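PLP-Dependent L-Arginine Hydroxylase MppP (Streptomyces wadayamensis, PDB 6C9B) is a PLP-dependent oxidase that acts on L-arginine, giving 4-hydroxy-2-ketoarginine and 2-ketoarginine as products. Local coordinates at the interface of chains A and B. Numbering follows the deposited sequence. Chains: chain A/B, PLP-Dependent L-Arginine Hydroxylase MppP.

Two patches of the two-fold symmetric dimer interface are described, their C-alpha centres about 20 Å apart. Contact 1 is polar at its core and joins helices 90-102 and 116-124 of chain A to helices 90-101 and 243-250 of chain B. Contact 2 sets B:Leu252 against a loop of chain A whose A:Asp27 and A:His29 also line the pocket for the hydroxylated keto acid. No residue is shared, but B:Ile250 of contact 1 and B:Leu252 of contact 2 lie two positions apart, so the end of helix 243-250 and the loop after it link the patches and probably couple the dimer contact to the product pocket.

Contact 1: the interface of chains A and B. Residues chain A 95, 121, 124-125; chain B 95, 99, 249-250.
B:Arg99 reaches across the dimer interface and takes the carboxylate of A:Glu95 side-on in a two-pronged salt bridge between helices. NE meets OE2 of A:Glu95 at 2.9 Å on its syn lone pair, nearly straight (166° at H) and in the guanidinium plane. NH1 donates to OE1 on its syn side at 2.9 Å along a more bent line, out of both planes, in keeping with the twist between the flat groups. Arginine offers two N-H donors on a long chain, and glutamate two oxygens to receive them. The arginine CG is anti to the backbone N (chi1 -171°), and bends at chi2 and chi3 turn the guanidinium edge toward the acid. From the opposite face of the carboxylate, A:Asn125 ND2 donates to OE1 at 3.2 Å. Asparagine suits this place because its NH2 also serves the backbone oxygen of A:Leu121, which helps to hold the amide's rotation; ND2 sits over one guanidinium face, toward the rim, with the amide tilted well away from parallel. The tightest spot is where OE2 of A:Glu95 comes 2.5 Å from OE2 of B:Glu95, carboxylate planes 76° apart, which suggests a shared proton, with the arginine probably easing the remaining charge. A:Leu121 gives apolar cover, its CD2 beside NH1 and B:Asp249, then at a wider 4.0 Å from CG1 of B:Ile250. The looser side is watery. NH2 of B:Arg99 is 3.5 Å from the carbonyl O of A:Gly124, a residue with no side chain to crowd the link, and water 1 bridges them, 2.8 Å from both NH2 and that O.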
# COMPACT_ATOMS: atom_id res chain seq x y z
N GLU A 95 -3.98 8.11 3.19
CA GLU A 95 -5.27 7.47 3.43
C GLU A 95 -5.42 7.13 4.90
O GLU A 95 -6.49 7.33 5.51
CB GLU A 95 -5.36 6.24 2.54
CG GLU A 95 -6.61 5.34 2.78
CD GLU A 95 -7.89 5.93 2.25
OE1 GLU A 95 -7.84 7.07 1.73
OE2 GLU A 95 -8.94 5.26 2.35
N LEU A 121 -8.12 12.62 -1.14
CA LEU A 121 -8.13 11.65 -0.04
C LEU A 121 -8.79 12.24 1.20
O LEU A 121 -9.56 11.55 1.88
CB LEU A 121 -6.71 11.17 0.26
CG LEU A 121 -6.11 10.25 -0.81
CD1 LEU A 121 -4.64 9.94 -0.48
CD2 LEU A 121 -6.87 8.96 -0.98
N GLY A 124 -12.56 12.54 0.31
CA GLY A 124 -13.14 11.22 0.18
C GLY A 124 -13.39 10.55 1.50
O GLY A 124 -14.22 9.65 1.59
N ASN A 125 -12.66 10.94 2.53
CA ASN A 125 -12.87 10.45 3.88
C ASN A 125 -13.74 11.38 4.73
O ASN A 125 -13.78 11.24 5.95
CB ASN A 125 -11.51 10.20 4.53
CG ASN A 125 -10.88 8.92 4.05
OD1 ASN A 125 -11.30 7.85 4.48
ND2 ASN A 125 -9.92 9.00 3.13
N GLU B 95 -9.26 -1.82 1.22
CA GLU B 95 -9.55 -0.45 1.63
C GLU B 95 -10.30 0.28 0.52
O GLU B 95 -11.27 1.00 0.79
CB GLU B 95 -8.26 0.29 1.98
CG GLU B 95 -8.43 1.77 2.27
CD GLU B 95 -9.12 2.12 3.58
OE1 GLU B 95 -9.55 1.23 4.33
OE2 GLU B 95 -9.23 3.34 3.87
N ARG B 99 -14.15 1.60 1.10
CA ARG B 99 -14.53 3.00 0.96
C ARG B 99 -15.50 3.16 -0.20
O ARG B 99 -16.43 3.97 -0.12
CB ARG B 99 -13.29 3.88 0.80
CG ARG B 99 -13.66 5.37 0.88
CD ARG B 99 -12.68 6.15 1.73
NE ARG B 99 -11.37 6.34 1.12
CZ ARG B 99 -11.14 7.16 0.10
NH1 ARG B 99 -9.90 7.32 -0.34
NH2 ARG B 99 -12.15 7.80 -0.51
N ASP B 249 -7.17 7.63 -6.64
CA ASP B 249 -6.78 8.55 -5.57
C ASP B 249 -5.64 7.99 -4.74
O ASP B 249 -4.88 8.77 -4.15
CB ASP B 249 -7.97 8.83 -4.65
CG ASP B 249 -9.08 9.64 -5.31
OD1 ASP B 249 -8.84 10.32 -6.33
OD2 ASP B 249 -10.21 9.63 -4.76
N ILE B 250 -5.50 6.68 -4.69
CA ILE B 250 -4.48 6.05 -3.84
C ILE B 250 -3.20 5.76 -4.62
O ILE B 250 -2.11 5.89 -4.06
CB ILE B 250 -5.04 4.77 -3.18
CG1 ILE B 250 -6.13 5.19 -2.18
CG2 ILE B 250 -3.93 3.99 -2.44
CD1 ILE B 250 -6.83 4.08 -1.52
O HOH W 1 -14.94 8.23 -0.71

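Contact 2: the interface of chains A and B. Residues chain A 27, 29, 31; chain B 252.
The side chain of B:Leu252 sets its CD2 methyl among three groups of the other subunit's loop: the imidazole of A:His29, the guanidinium end of A:Arg31 and the carboxylate of A:Asp27. It passes the imidazole as the two side chains slide by in opposite directions, and CD2 stands 4.1 Å above one ring face, displaced toward the rim at NE2. The flat histidine ring suits this place by offering a broad face to the methyl. The arginine comes from the opposite direction to the leucine, and its terminal nitrogen NH1 lies 3.9 Å from CD2 of B:Leu252. B:Leu252 has CG anti to its backbone nitrogen (chi1 -166°), which sends the branched end toward chain A, with CD2 rather than CD1 leading. A leucine fits here because a compact methyl can lie against both a ring face and a guanidinium without needing a polar partner. Aspartate, a short acid, gives the guanidinium edge an acceptor: NE of A:Arg31 bonds OD1 of A:Asp27 at 3.0 Å, in the guanidinium plane and on the syn lone pair, while NH1 adds a weak bond to that oxygen. Arginine has the length for this, extended from CG to NE (chi2 -172°, chi3 -174°) and reaching back to the aspartate four residues earlier in the loop. A further weak bond, from the backbone N of A:His29 to OD1, probably helps to hold the loop's turn. Since A:Asp27 and A:His29 also line the product pocket, the leucine probably helps to shape that pocket from the neighbouring subunit. The other carboxylate oxygen, OD2 of A:Asp27, lies 4.2 Å from CD2 of B:Leu252.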
# COMPACT_ATOMS: atom_id res chain seq x y z
N ASP A 27 3.66 12.79 -15.01
CA ASP A 27 3.75 12.43 -13.60
C ASP A 27 5.15 12.71 -13.06
O ASP A 27 6.14 12.73 -13.79
CB ASP A 27 3.37 10.97 -13.38
CG ASP A 27 4.38 10.00 -13.93
OD1 ASP A 27 5.47 9.89 -13.33
OD2 ASP A 27 4.07 9.34 -14.93
N HIS A 29 7.03 11.11 -10.97
CA HIS A 29 7.92 10.02 -10.59
C HIS A 29 9.24 10.13 -11.34
O HIS A 29 9.30 10.68 -12.44
CB HIS A 29 7.27 8.67 -10.89
CG HIS A 29 6.03 8.41 -10.08
ND1 HIS A 29 5.20 9.42 -9.65
CD2 HIS A 29 5.50 7.26 -9.61
CE1 HIS A 29 4.21 8.90 -8.94
NE2 HIS A 29 4.36 7.59 -8.91
N ARG A 31 12.08 8.94 -13.59
CA ARG A 31 12.22 8.02 -14.71
C ARG A 31 13.51 8.22 -15.49
O ARG A 31 13.67 7.62 -16.56
CB ARG A 31 10.99 8.15 -15.62
CG ARG A 31 9.67 7.99 -14.82
CD ARG A 31 8.40 7.91 -15.69
NE ARG A 31 7.18 7.91 -14.87
CZ ARG A 31 6.66 6.83 -14.29
NH1 ARG A 31 5.55 6.93 -13.57
NH2 ARG A 31 7.23 5.64 -14.42
N LEU B 252 -1.09 5.21 -8.77
CA LEU B 252 -0.98 5.17 -10.23
C LEU B 252 -0.86 3.73 -10.75
O LEU B 252 -1.27 3.44 -11.88
CB LEU B 252 0.24 6.01 -10.61
CG LEU B 252 0.48 6.44 -12.06
CD1 LEU B 252 -0.54 7.49 -12.46
CD2 LEU B 252 1.92 6.95 -12.21